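Kelch-like protein 7 (Homo sapiens, PDB 3II7) serves, with this kelch-repeat domain as one part of it, as the substrate-specific adapter of a BTB-CUL3-RBX1 E3 ubiquitin ligase. Local coordinates at residues 15-20 with 282-287; 27-30 with 35-38; 147-152 with 196-201; 151-156 with 221-226. All coordinates share one frame; numbering follows the deposited sequence. Where two conformers were deposited one is given.

Contact 1. Residues 15-20 with 282-287. With EDO (1,2-ethanediol), chain N; EDO (1,2-ethanediol), chain I; EDO (1,2-ethanediol), chain Y.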
# COMPACT_ATOMS: atom_id res chain seq x y z
N ILE A 15 5.38 -12.21 -0.83
CA ILE A 15 5.19 -10.84 -0.39
C ILE A 15 6.58 -10.21 -0.27
O ILE A 15 7.43 -10.71 0.48
CB ILE A 15 4.41 -10.77 0.92
CG1 ILE A 15 3.07 -11.49 0.78
CG2 ILE A 15 4.23 -9.28 1.32
CD1 ILE A 15 2.25 -11.67 2.06
N ALA A 16 6.82 -9.16 -1.04
CA ALA A 16 8.14 -8.52 -1.10
C ALA A 16 8.14 -7.27 -0.27
O ALA A 16 7.23 -6.44 -0.36
CB ALA A 16 8.49 -8.19 -2.52
N LEU A 17 9.17 -7.13 0.56
CA LEU A 17 9.33 -5.97 1.44
C LEU A 17 10.62 -5.26 1.08
O LEU A 17 11.67 -5.91 0.94
CB LEU A 17 9.34 -6.39 2.90
CG LEU A 17 7.98 -6.82 3.48
CD1 LEU A 17 7.50 -8.12 2.90
CD2 LEU A 17 8.05 -6.91 5.00
N PHE A 18 10.55 -3.94 0.89
CA PHE A 18 11.72 -3.15 0.49
C PHE A 18 12.04 -2.09 1.48
O PHE A 18 11.19 -1.22 1.76
CB PHE A 18 11.52 -2.54 -0.88
CG PHE A 18 11.34 -3.56 -1.99
CD1 PHE A 18 10.05 -4.03 -2.32
CD2 PHE A 18 12.43 -4.06 -2.67
CE1 PHE A 18 9.87 -4.97 -3.31
CE2 PHE A 18 12.27 -5.00 -3.68
CZ PHE A 18 10.97 -5.45 -4.01
N GLY A 19 13.28 -2.11 1.99
CA GLY A 19 13.69 -1.20 3.05
C GLY A 19 15.07 -0.65 2.92
O GLY A 19 15.69 -0.32 3.93
N GLY A 20 15.58 -0.54 1.69
CA GLY A 20 16.87 0.11 1.45
C GLY A 20 17.95 -0.85 1.05
O GLY A 20 17.69 -1.91 0.49
N ARG A 282 9.02 -13.88 13.13
CA ARG A 282 9.25 -12.47 13.44
C ARG A 282 8.79 -11.57 12.31
O ARG A 282 8.92 -11.91 11.13
CB ARG A 282 10.74 -12.21 13.74
CG ARG A 282 11.18 -12.70 15.11
CD ARG A 282 11.93 -11.59 15.84
NE ARG A 282 12.79 -12.10 16.91
CZ ARG A 282 13.83 -11.44 17.44
NH1 ARG A 282 14.16 -10.22 17.01
NH2 ARG A 282 14.54 -12.01 18.41
N ALA A 283 8.29 -10.42 12.70
CA ALA A 283 7.90 -9.37 11.77
C ALA A 283 9.14 -8.66 11.27
O ALA A 283 10.25 -8.72 11.90
CB ALA A 283 6.92 -8.39 12.45
N PHE A 284 8.99 -7.99 10.12
CA PHE A 284 10.06 -7.28 9.47
C PHE A 284 10.43 -6.07 10.35
O PHE A 284 9.54 -5.37 10.85
CB PHE A 284 9.60 -6.81 8.08
CG PHE A 284 10.73 -6.52 7.15
CD1 PHE A 284 11.56 -7.53 6.77
CD2 PHE A 284 10.93 -5.26 6.63
CE1 PHE A 284 12.61 -7.30 5.92
CE2 PHE A 284 11.98 -5.03 5.76
CZ PHE A 284 12.81 -6.05 5.41
N PRO A 285 11.73 -5.84 10.57
CA PRO A 285 12.11 -4.79 11.53
C PRO A 285 12.10 -3.36 10.96
O PRO A 285 12.17 -2.40 11.73
CB PRO A 285 13.52 -5.19 11.93
CG PRO A 285 14.05 -5.92 10.71
CD PRO A 285 12.89 -6.70 10.22
N VAL A 286 12.02 -3.24 9.64
CA VAL A 286 11.92 -1.95 8.97
C VAL A 286 10.45 -1.60 8.78
O VAL A 286 9.80 -2.04 7.82
CB VAL A 286 12.66 -1.94 7.62
CG1 VAL A 286 12.62 -0.52 7.00
CG2 VAL A 286 14.08 -2.43 7.80
N THR A 287 9.93 -0.82 9.73
CA THR A 287 8.49 -0.56 9.80
C THR A 287 8.01 0.36 8.70
O THR A 287 6.84 0.36 8.36
CB THR A 287 8.08 -0.01 11.21
OG1 THR A 287 8.69 1.25 11.45
CG2 THR A 287 8.49 -0.99 12.34
C1 EDO N . 12.26 2.08 11.57
O1 EDO N . 11.56 0.87 11.80
C2 EDO N . 12.73 2.09 10.14
O2 EDO N . 11.58 2.06 9.31
C1 EDO I . 7.01 4.43 10.17
O1 EDO I . 7.96 3.50 10.70
C2 EDO I . 5.63 3.79 10.16
O2 EDO I . 5.54 2.66 9.23
C1 EDO Y . 12.14 -15.47 11.81
O1 EDO Y . 10.91 -15.50 11.11
C2 EDO Y . 13.06 -14.51 11.08
O2 EDO Y . 14.39 -14.63 11.59
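Leu17 and Phe284 face each other with their CA atoms 8.2 Å apart, whereas Gly19 and Val286 come to 6.2 Å, which shows the loop 282-287 closing on the end of strand 13-18 without backbone pairing between the two segments. The CB of Leu17 and that of Phe284 both point across this gap, and the two side chains slide past one another in opposite directions. Leu17 CD2 lies 3.4 Å from Phe284 CB, at the root of the ring, while Leu17 CB sits over the ring itself. Leu17 CB is 4.2 Å from the centroid of the Phe284 ring and 11° off its normal, a CH-pi contact over one face. The chi1 of Phe284, -159°, turns CG away from its own backbone N and lays the ring flat over Leu17. The segments belong to kelch repeats 1 and 6, so the contact helps join the first and last repeats of the six-bladed beta-propeller. Strand 13-18 sits between 26-30 and 290-295 in a blade built from both ends of the chain, and Leu253 and Ala254 of strand 249-254 also pack against Leu17 and Phe284, respectively. Further along, Val286 CG1 approaches Gly19 CA at 4.1 Å; a CB on Gly19 would point toward segment 282-287 and would probably crowd this methyl. Beyond Val286 the loop carries ethanediol, probably from the crystallisation liquor: Thr287 N donates to O1 of one molecule at 3.1 Å, with an N-H...O angle of 168°, and Thr287 O accepts from O2 of a second at 2.8 Å.

Contact 2. Residues 27-30 with 35-38. With EDO (1,2-ethanediol), chain E.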
# COMPACT_ATOMS: atom_id res chain seq x y z
N ARG A 27 13.46 -8.16 1.48
CA ARG A 27 13.25 -9.60 1.62
C ARG A 27 11.90 -10.03 1.06
O ARG A 27 10.94 -9.24 1.04
CB ARG A 27 13.34 -10.03 3.10
CG ARG A 27 14.58 -9.59 3.87
CD ARG A 27 14.71 -10.31 5.20
NE ARG A 27 15.59 -11.48 5.12
CZ ARG A 27 15.82 -12.35 6.10
NH1 ARG A 27 15.22 -12.20 7.28
NH2 ARG A 27 16.66 -13.37 5.90
N TYR A 28 11.84 -11.29 0.61
CA TYR A 28 10.58 -11.94 0.32
C TYR A 28 10.14 -12.70 1.53
O TYR A 28 10.96 -13.42 2.15
CB TYR A 28 10.73 -12.99 -0.78
CG TYR A 28 10.93 -12.51 -2.18
CD1 TYR A 28 9.97 -11.76 -2.82
CD2 TYR A 28 12.07 -12.85 -2.88
CE1 TYR A 28 10.14 -11.35 -4.11
CE2 TYR A 28 12.24 -12.46 -4.19
CZ TYR A 28 11.27 -11.70 -4.79
OH TYR A 28 11.41 -11.28 -6.10
N PHE A 29 8.87 -12.58 1.85
CA PHE A 29 8.17 -13.52 2.72
C PHE A 29 7.40 -14.53 1.86
O PHE A 29 6.61 -14.15 0.98
CB PHE A 29 7.19 -12.77 3.61
CG PHE A 29 6.31 -13.67 4.44
CD1 PHE A 29 6.83 -14.33 5.55
CD2 PHE A 29 4.95 -13.85 4.13
CE1 PHE A 29 6.03 -15.13 6.34
CE2 PHE A 29 4.16 -14.68 4.91
CZ PHE A 29 4.72 -15.31 6.01
N ASN A 30 7.56 -15.81 2.16
CA ASN A 30 6.84 -16.86 1.43
C ASN A 30 5.75 -17.46 2.33
O ASN A 30 6.06 -18.15 3.30
CB ASN A 30 7.80 -17.93 1.00
CG ASN A 30 7.12 -19.01 0.12
OD1 ASN A 30 5.90 -19.10 0.03
ND2 ASN A 30 7.94 -19.81 -0.55
N SER A 35 9.05 -18.62 5.23
CA SER A 35 10.45 -18.24 5.13
C SER A 35 10.63 -16.78 4.70
O SER A 35 9.77 -16.19 4.03
CB SER A 35 11.17 -19.16 4.15
OG SER A 35 10.77 -18.89 2.82
N TRP A 36 11.77 -16.23 5.10
CA TRP A 36 12.24 -14.92 4.66
C TRP A 36 13.49 -15.14 3.82
O TRP A 36 14.42 -15.89 4.24
CB TRP A 36 12.60 -14.05 5.86
CG TRP A 36 11.45 -13.57 6.70
CD1 TRP A 36 11.04 -14.08 7.94
CD2 TRP A 36 10.61 -12.47 6.44
NE1 TRP A 36 10.00 -13.33 8.42
CE2 TRP A 36 9.71 -12.34 7.53
CE3 TRP A 36 10.53 -11.54 5.39
CZ2 TRP A 36 8.75 -11.36 7.57
CZ3 TRP A 36 9.57 -10.57 5.44
CH2 TRP A 36 8.69 -10.47 6.53
N THR A 37 13.53 -14.52 2.63
CA THR A 37 14.69 -14.63 1.75
C THR A 37 15.16 -13.27 1.28
O THR A 37 14.36 -12.46 0.84
CB THR A 37 14.36 -15.48 0.51
OG1 THR A 37 13.84 -16.75 0.92
CG2 THR A 37 15.61 -15.69 -0.36
N ASP A 38 16.46 -13.04 1.36
CA ASP A 38 17.05 -11.75 0.94
C ASP A 38 16.88 -11.40 -0.55
O ASP A 38 16.99 -12.25 -1.42
CB ASP A 38 18.53 -11.72 1.29
CG ASP A 38 18.81 -11.72 2.79
OD1 ASP A 38 17.89 -11.50 3.61
OD2 ASP A 38 19.99 -11.93 3.14
C1 EDO E . 12.27 -10.73 9.16
O1 EDO E . 13.36 -10.26 8.34
C2 EDO E . 12.68 -10.72 10.62
O2 EDO E . 13.90 -11.47 10.75
O HOH W 1 11.09 -16.46 1.27
O HOH W 2 11.00 -19.47 -0.40
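Tyr28 and Thr37 form an antiparallel hydrogen-bonded pair in this hairpin: Tyr28 N donates to Thr37 O at 2.8 Å, and Thr37 N returns the bond to Tyr28 O at the same length. Asn30 N donates to Ser35 O at 2.9 Å. One water donates to both Tyr28 O and Ser35 OG and also bonds to Thr37 OG1. Ser35 OG bonds to Asp33 as well, while Asn30 OD1 accepts from Lys32 N. Strand 35-38 is the outermost of its propeller blade, in kelch repeat 1. On the sheet face of Arg27, Phe29, Trp36 and Asp38, Arg27 NE reaches Asp38 OD1 at 2.8 Å in a salt bridge, the oxygen tilted 27° out of the guanidinium plane. Arg27 NH2 also meets OD1 weakly, so two N-H groups address it. The bend at chi3 (96°) swings the guanidinium over Trp36 CB, and NH1 donates to an ethanediol O1 at its edge, in plane. A leucine in place of Arg27 would probably leave the Asp38 carboxylate without its charged mate and Trp36 CB without its flat cover. Trp36 NE1 bonds weakly to Arg282 O, and the edge of the Phe29 ring turns to the face of the Trp36 six-membered ring, centroids 5.3 Å apart and planes at 54°.

Contact 3. Residues 147-152 with 196-201. With EDO (1,2-ethanediol), chain F.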
# COMPACT_ATOMS: atom_id res chain seq x y z
N GLU A 147 -6.39 -2.07 -6.53
CA GLU A 147 -7.17 -2.52 -7.69
C GLU A 147 -8.08 -3.70 -7.32
O GLU A 147 -7.68 -4.64 -6.55
CB GLU A 147 -6.24 -2.90 -8.81
CG GLU A 147 -6.94 -3.30 -10.10
CD GLU A 147 -7.32 -4.81 -10.19
OE1 GLU A 147 -6.76 -5.68 -9.46
OE2 GLU A 147 -8.14 -5.12 -11.05
N ALA A 148 -9.30 -3.66 -7.82
CA ALA A 148 -10.26 -4.72 -7.61
C ALA A 148 -11.18 -4.84 -8.82
O ALA A 148 -11.93 -3.93 -9.13
CB ALA A 148 -11.10 -4.45 -6.31
N ASN A 149 -11.10 -5.97 -9.52
CA ASN A 149 -11.93 -6.22 -10.72
C ASN A 149 -11.84 -5.11 -11.79
O ASN A 149 -12.84 -4.75 -12.41
CB ASN A 149 -13.43 -6.40 -10.35
CG ASN A 149 -13.67 -7.47 -9.31
OD1 ASN A 149 -13.21 -8.59 -9.44
ND2 ASN A 149 -14.44 -7.12 -8.27
N GLY A 150 -10.65 -4.55 -11.98
CA GLY A 150 -10.46 -3.51 -12.98
C GLY A 150 -10.69 -2.07 -12.51
O GLY A 150 -10.39 -1.15 -13.25
N LEU A 151 -11.23 -1.90 -11.29
CA LEU A 151 -11.50 -0.58 -10.72
C LEU A 151 -10.44 -0.27 -9.69
O LEU A 151 -9.82 -1.17 -9.12
CB LEU A 151 -12.89 -0.54 -10.06
CG LEU A 151 -14.09 -0.87 -10.97
CD1 LEU A 151 -15.46 -0.67 -10.28
CD2 LEU A 151 -14.02 -0.03 -12.24
N ILE A 152 -10.22 1.01 -9.45
CA ILE A 152 -9.19 1.47 -8.56
C ILE A 152 -9.84 2.20 -7.41
O ILE A 152 -10.47 3.24 -7.60
CB ILE A 152 -8.23 2.38 -9.29
CG1 ILE A 152 -7.56 1.58 -10.43
CG2 ILE A 152 -7.16 3.01 -8.33
CD1 ILE A 152 -6.58 2.32 -11.20
N LEU A 196 -4.69 -2.06 3.02
CA LEU A 196 -5.86 -2.01 2.11
C LEU A 196 -5.63 -3.09 1.09
O LEU A 196 -4.70 -2.99 0.24
CB LEU A 196 -6.04 -0.64 1.44
CG LEU A 196 -7.43 -0.44 0.82
CD1 LEU A 196 -8.53 -0.38 1.96
CD2 LEU A 196 -7.49 0.79 -0.10
N VAL A 197 -6.44 -4.15 1.20
CA VAL A 197 -6.25 -5.35 0.41
C VAL A 197 -7.55 -5.89 -0.10
O VAL A 197 -8.56 -5.91 0.62
CB VAL A 197 -5.47 -6.45 1.20
CG1 VAL A 197 -4.07 -5.94 1.57
CG2 VAL A 197 -6.25 -6.89 2.46
N PHE A 198 -7.52 -6.38 -1.33
CA PHE A 198 -8.70 -6.97 -1.99
C PHE A 198 -8.63 -8.51 -1.86
O PHE A 198 -7.63 -9.13 -2.29
CB PHE A 198 -8.69 -6.59 -3.46
CG PHE A 198 -9.78 -7.24 -4.28
CD1 PHE A 198 -11.10 -7.18 -3.87
CD2 PHE A 198 -9.47 -7.88 -5.46
CE1 PHE A 198 -12.10 -7.74 -4.63
CE2 PHE A 198 -10.46 -8.44 -6.23
CZ PHE A 198 -11.78 -8.38 -5.81
N VAL A 199 -9.67 -9.09 -1.26
CA VAL A 199 -9.78 -10.54 -1.15
C VAL A 199 -11.18 -10.94 -1.57
O VAL A 199 -12.16 -10.63 -0.87
CB VAL A 199 -9.53 -11.05 0.26
CG1 VAL A 199 -9.47 -12.59 0.23
CG2 VAL A 199 -8.25 -10.49 0.82
N LYS A 200 -11.24 -11.61 -2.72
CA LYS A 200 -12.47 -12.23 -3.28
C LYS A 200 -13.47 -11.19 -3.80
O LYS A 200 -13.63 -11.03 -5.02
CB LYS A 200 -13.15 -13.18 -2.27
CG LYS A 200 -14.35 -13.95 -2.85
CD LYS A 200 -15.32 -14.40 -1.76
CE LYS A 200 -14.72 -15.46 -0.85
NZ LYS A 200 -15.67 -15.78 0.29
N ASP A 201 -14.20 -10.56 -2.90
CA ASP A 201 -15.26 -9.64 -3.28
C ASP A 201 -15.37 -8.52 -2.27
O ASP A 201 -16.40 -7.80 -2.21
CB ASP A 201 -16.60 -10.40 -3.39
CG ASP A 201 -16.97 -11.15 -2.10
OD1 ASP A 201 -16.19 -11.10 -1.13
OD2 ASP A 201 -18.03 -11.82 -2.07
C1 EDO F . -4.67 -7.81 -2.51
O1 EDO F . -4.95 -6.39 -2.69
C2 EDO F . -3.17 -8.06 -2.31
O2 EDO F . -2.69 -7.61 -1.03
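Glu147, whose backbone O lies 3.8 Å from Phe198 CB, uses its carboxylate within its own turn: Glu147 OE2 accepts from Gly150 N at 2.7 Å, on the anti side and tilted out of the carboxylate plane. This braces a type I' beta turn that runs from Ala148 to Leu151 and connects strands 144-148 and 151-155 of one propeller blade. The turn is closed by reciprocal backbone bonds, Ala148 N to Leu151 O at 2.9 Å and Leu151 N to Ala148 O at 3.0 Å. Strand 195-199 begins the next blade, and Phe198 spans the step between the two, as Leu196 does further back along the strand. The Phe198 ring faces Ala148, whose CB stands over the ring centre, 3.6 Å from the centroid and 9° off the normal, a CH-pi contact. With CG turned anti to the backbone N (chi1 175°), the ring is directed into the neighbouring blade, where Val146 also touches it. Phe198 N donates to O1 of an ethanediol at 2.9 Å in a nearly straight bond. The same ethanediol is bonded to Ala245 N, so a molecule probably from the crystallisation liquor links the innermost strands 195-199 and 242-246 of successive blades. At the far end of the ring, the Asn149 amide stands almost perpendicular, with planes 85° apart, and Asn149 ND2 lies 3.8 Å from Phe198 CZ.

Contact 4. Residues 151-156 with 221-226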
# COMPACT_ATOMS: atom_id res chain seq x y z
N LEU A 151 -11.23 -1.90 -11.29
CA LEU A 151 -11.50 -0.58 -10.72
C LEU A 151 -10.44 -0.27 -9.69
O LEU A 151 -9.82 -1.17 -9.12
CB LEU A 151 -12.89 -0.54 -10.06
CG LEU A 151 -14.09 -0.87 -10.97
CD1 LEU A 151 -15.46 -0.67 -10.28
CD2 LEU A 151 -14.02 -0.03 -12.24
N ILE A 152 -10.22 1.01 -9.45
CA ILE A 152 -9.19 1.47 -8.56
C ILE A 152 -9.84 2.20 -7.41
O ILE A 152 -10.47 3.24 -7.60
CB ILE A 152 -8.23 2.38 -9.29
CG1 ILE A 152 -7.56 1.58 -10.43
CG2 ILE A 152 -7.16 3.01 -8.33
CD1 ILE A 152 -6.58 2.32 -11.20
N TYR A 153 -9.66 1.66 -6.21
CA TYR A 153 -10.31 2.18 -5.00
C TYR A 153 -9.29 2.90 -4.15
O TYR A 153 -8.17 2.41 -3.92
CB TYR A 153 -10.89 1.06 -4.17
CG TYR A 153 -12.03 0.34 -4.82
CD1 TYR A 153 -13.35 0.64 -4.51
CD2 TYR A 153 -11.79 -0.62 -5.78
CE1 TYR A 153 -14.40 -0.01 -5.14
CE2 TYR A 153 -12.85 -1.29 -6.42
CZ TYR A 153 -14.16 -0.97 -6.08
OH TYR A 153 -15.21 -1.62 -6.69
N VAL A 154 -9.69 4.06 -3.65
CA VAL A 154 -8.92 4.80 -2.68
C VAL A 154 -9.76 4.99 -1.41
O VAL A 154 -10.95 5.22 -1.51
CB VAL A 154 -8.58 6.18 -3.23
CG1 VAL A 154 -8.02 7.05 -2.16
CG2 VAL A 154 -7.60 6.08 -4.40
N CYS A 155 -9.15 4.90 -0.23
CA CYS A 155 -9.80 5.27 0.99
C CYS A 155 -8.86 5.76 2.05
O CYS A 155 -7.67 5.35 2.17
CB CYS A 155 -10.67 4.19 1.57
SG CYS A 155 -9.77 2.77 2.06
N GLY A 156 -9.41 6.63 2.84
CA GLY A 156 -8.74 7.24 3.97
C GLY A 156 -7.60 8.15 3.56
O GLY A 156 -7.66 8.82 2.53
N TYR A 221 -15.03 -3.37 2.85
CA TYR A 221 -15.97 -2.77 1.92
C TYR A 221 -16.59 -3.87 1.10
O TYR A 221 -15.90 -4.60 0.39
CB TYR A 221 -15.26 -1.80 1.00
CG TYR A 221 -16.19 -1.11 0.02
CD1 TYR A 221 -17.20 -0.27 0.48
CD2 TYR A 221 -16.07 -1.33 -1.35
CE1 TYR A 221 -18.06 0.34 -0.39
CE2 TYR A 221 -16.93 -0.70 -2.25
CZ TYR A 221 -17.93 0.10 -1.78
OH TYR A 221 -18.77 0.72 -2.67
N ASP A 222 -17.91 -3.99 1.22
CA ASP A 222 -18.70 -4.91 0.41
C ASP A 222 -18.98 -4.23 -0.91
O ASP A 222 -19.77 -3.28 -1.00
CB ASP A 222 -20.00 -5.26 1.14
CG ASP A 222 -20.73 -6.41 0.49
OD1 ASP A 222 -20.95 -6.36 -0.72
OD2 ASP A 222 -21.07 -7.37 1.22
N ILE A 223 -18.27 -4.65 -1.94
CA ILE A 223 -18.38 -4.02 -3.25
C ILE A 223 -19.80 -4.06 -3.80
O ILE A 223 -20.29 -3.09 -4.34
CB ILE A 223 -17.35 -4.66 -4.23
CG1 ILE A 223 -15.93 -4.34 -3.77
CG2 ILE A 223 -17.56 -4.18 -5.70
CD1 ILE A 223 -14.82 -5.12 -4.55
N LYS A 224 -20.47 -5.20 -3.64
CA LYS A 224 -21.84 -5.36 -4.10
C LYS A 224 -22.85 -4.50 -3.37
O LYS A 224 -23.75 -3.94 -4.01
CB LYS A 224 -22.23 -6.86 -4.01
CG LYS A 224 -23.61 -7.23 -4.54
CD LYS A 224 -23.83 -6.83 -6.01
CE LYS A 224 -24.73 -7.86 -6.75
NZ LYS A 224 -23.92 -9.05 -7.28
N LEU A 225 -22.72 -4.37 -2.03
CA LEU A 225 -23.70 -3.64 -1.22
C LEU A 225 -23.35 -2.14 -1.05
O LEU A 225 -24.20 -1.36 -0.60
CB LEU A 225 -23.84 -4.27 0.17
CG LEU A 225 -24.42 -5.69 0.21
CD1 LEU A 225 -24.42 -6.21 1.65
CD2 LEU A 225 -25.81 -5.74 -0.38
N ASN A 226 -22.11 -1.74 -1.38
CA ASN A 226 -21.62 -0.39 -1.13
C ASN A 226 -21.79 -0.03 0.36
O ASN A 226 -22.42 0.97 0.71
CB ASN A 226 -22.28 0.65 -2.06
CG ASN A 226 -21.76 2.08 -1.84
OD1 ASN A 226 -20.55 2.32 -1.63
ND2 ASN A 226 -22.68 3.03 -1.88
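Tyr153 reaches from strand 151-155 toward Tyr221 and Ile223, and its side chain can be traced outward from a CB that already points at segment 221-226. Chi1 of -66° places CG beside the backbone N, opposite the carbonyl carbon, and carries the ring across the gap. Within the ring, Tyr153 CE2 lies 3.6 Å from Ala148 CB, a neighbour on strand 144-148, while Tyr153 CE1 approaches Tyr221 CE2 at 3.9 Å. The two tyrosine side chains cross at about a right angle. Tyr153 CZ is 4.5 Å from Ile223 CG1, a looser apolar approach, and at the tip Tyr153 OH meets Ile223 CG2 at 3.6 Å. Strand 151-155 is the second strand of its blade and 218-222 the third of the next, in kelch repeats 4 and 5, so this buried packing joins adjacent blades of the beta-propeller. Leu184, on the outermost strand 180-184 of the first blade, touches both tyrosine side chains. Tyr221 is itself held at its far end: Tyr221 OH donates to Asn226 OD1 at 2.6 Å, with the donor tilted 26° from the carbonyl plane. Asn226 OD1 also accepts from Cys185 N, which ties the turn after strand 218-222 to the preceding blade. A valine at Tyr221 would probably open a gap beside Tyr153 CE1 and deprive Asn226 OD1 of its hydroxyl donor. The turn that presents Ile223 and Asn226 is fixed by an Asx motif in which Leu225 N donates to Asp222 OD1 at 3.0 Å, from above the carboxylate plane.

The four contacts form two touching pairs; contact 1 lies across the chain's centre from contacts 3 and 4, and contact 2 across it from contact 4. Contacts 1 and 2 have centres 9 Å apart and share a blade: Ile15 O lies 2.7 Å from Phe29 N, a probable hydrogen bond between neighbouring strands, and Phe284 CE1 packs on Arg27 CG at 3.7 Å. Contacts 3 and 4, centres 8 Å apart, share Leu151 and Ile152 and both lie between the same two adjacent blades, contact 4 further from the first strands; Phe198 CE1 meets Ile223 CD1 at 3.8 Å, so the two packings are continuous. Between contacts 1 and 3 the nearest atoms are about 9 Å apart. Along the chain, contact 1 encloses the other three.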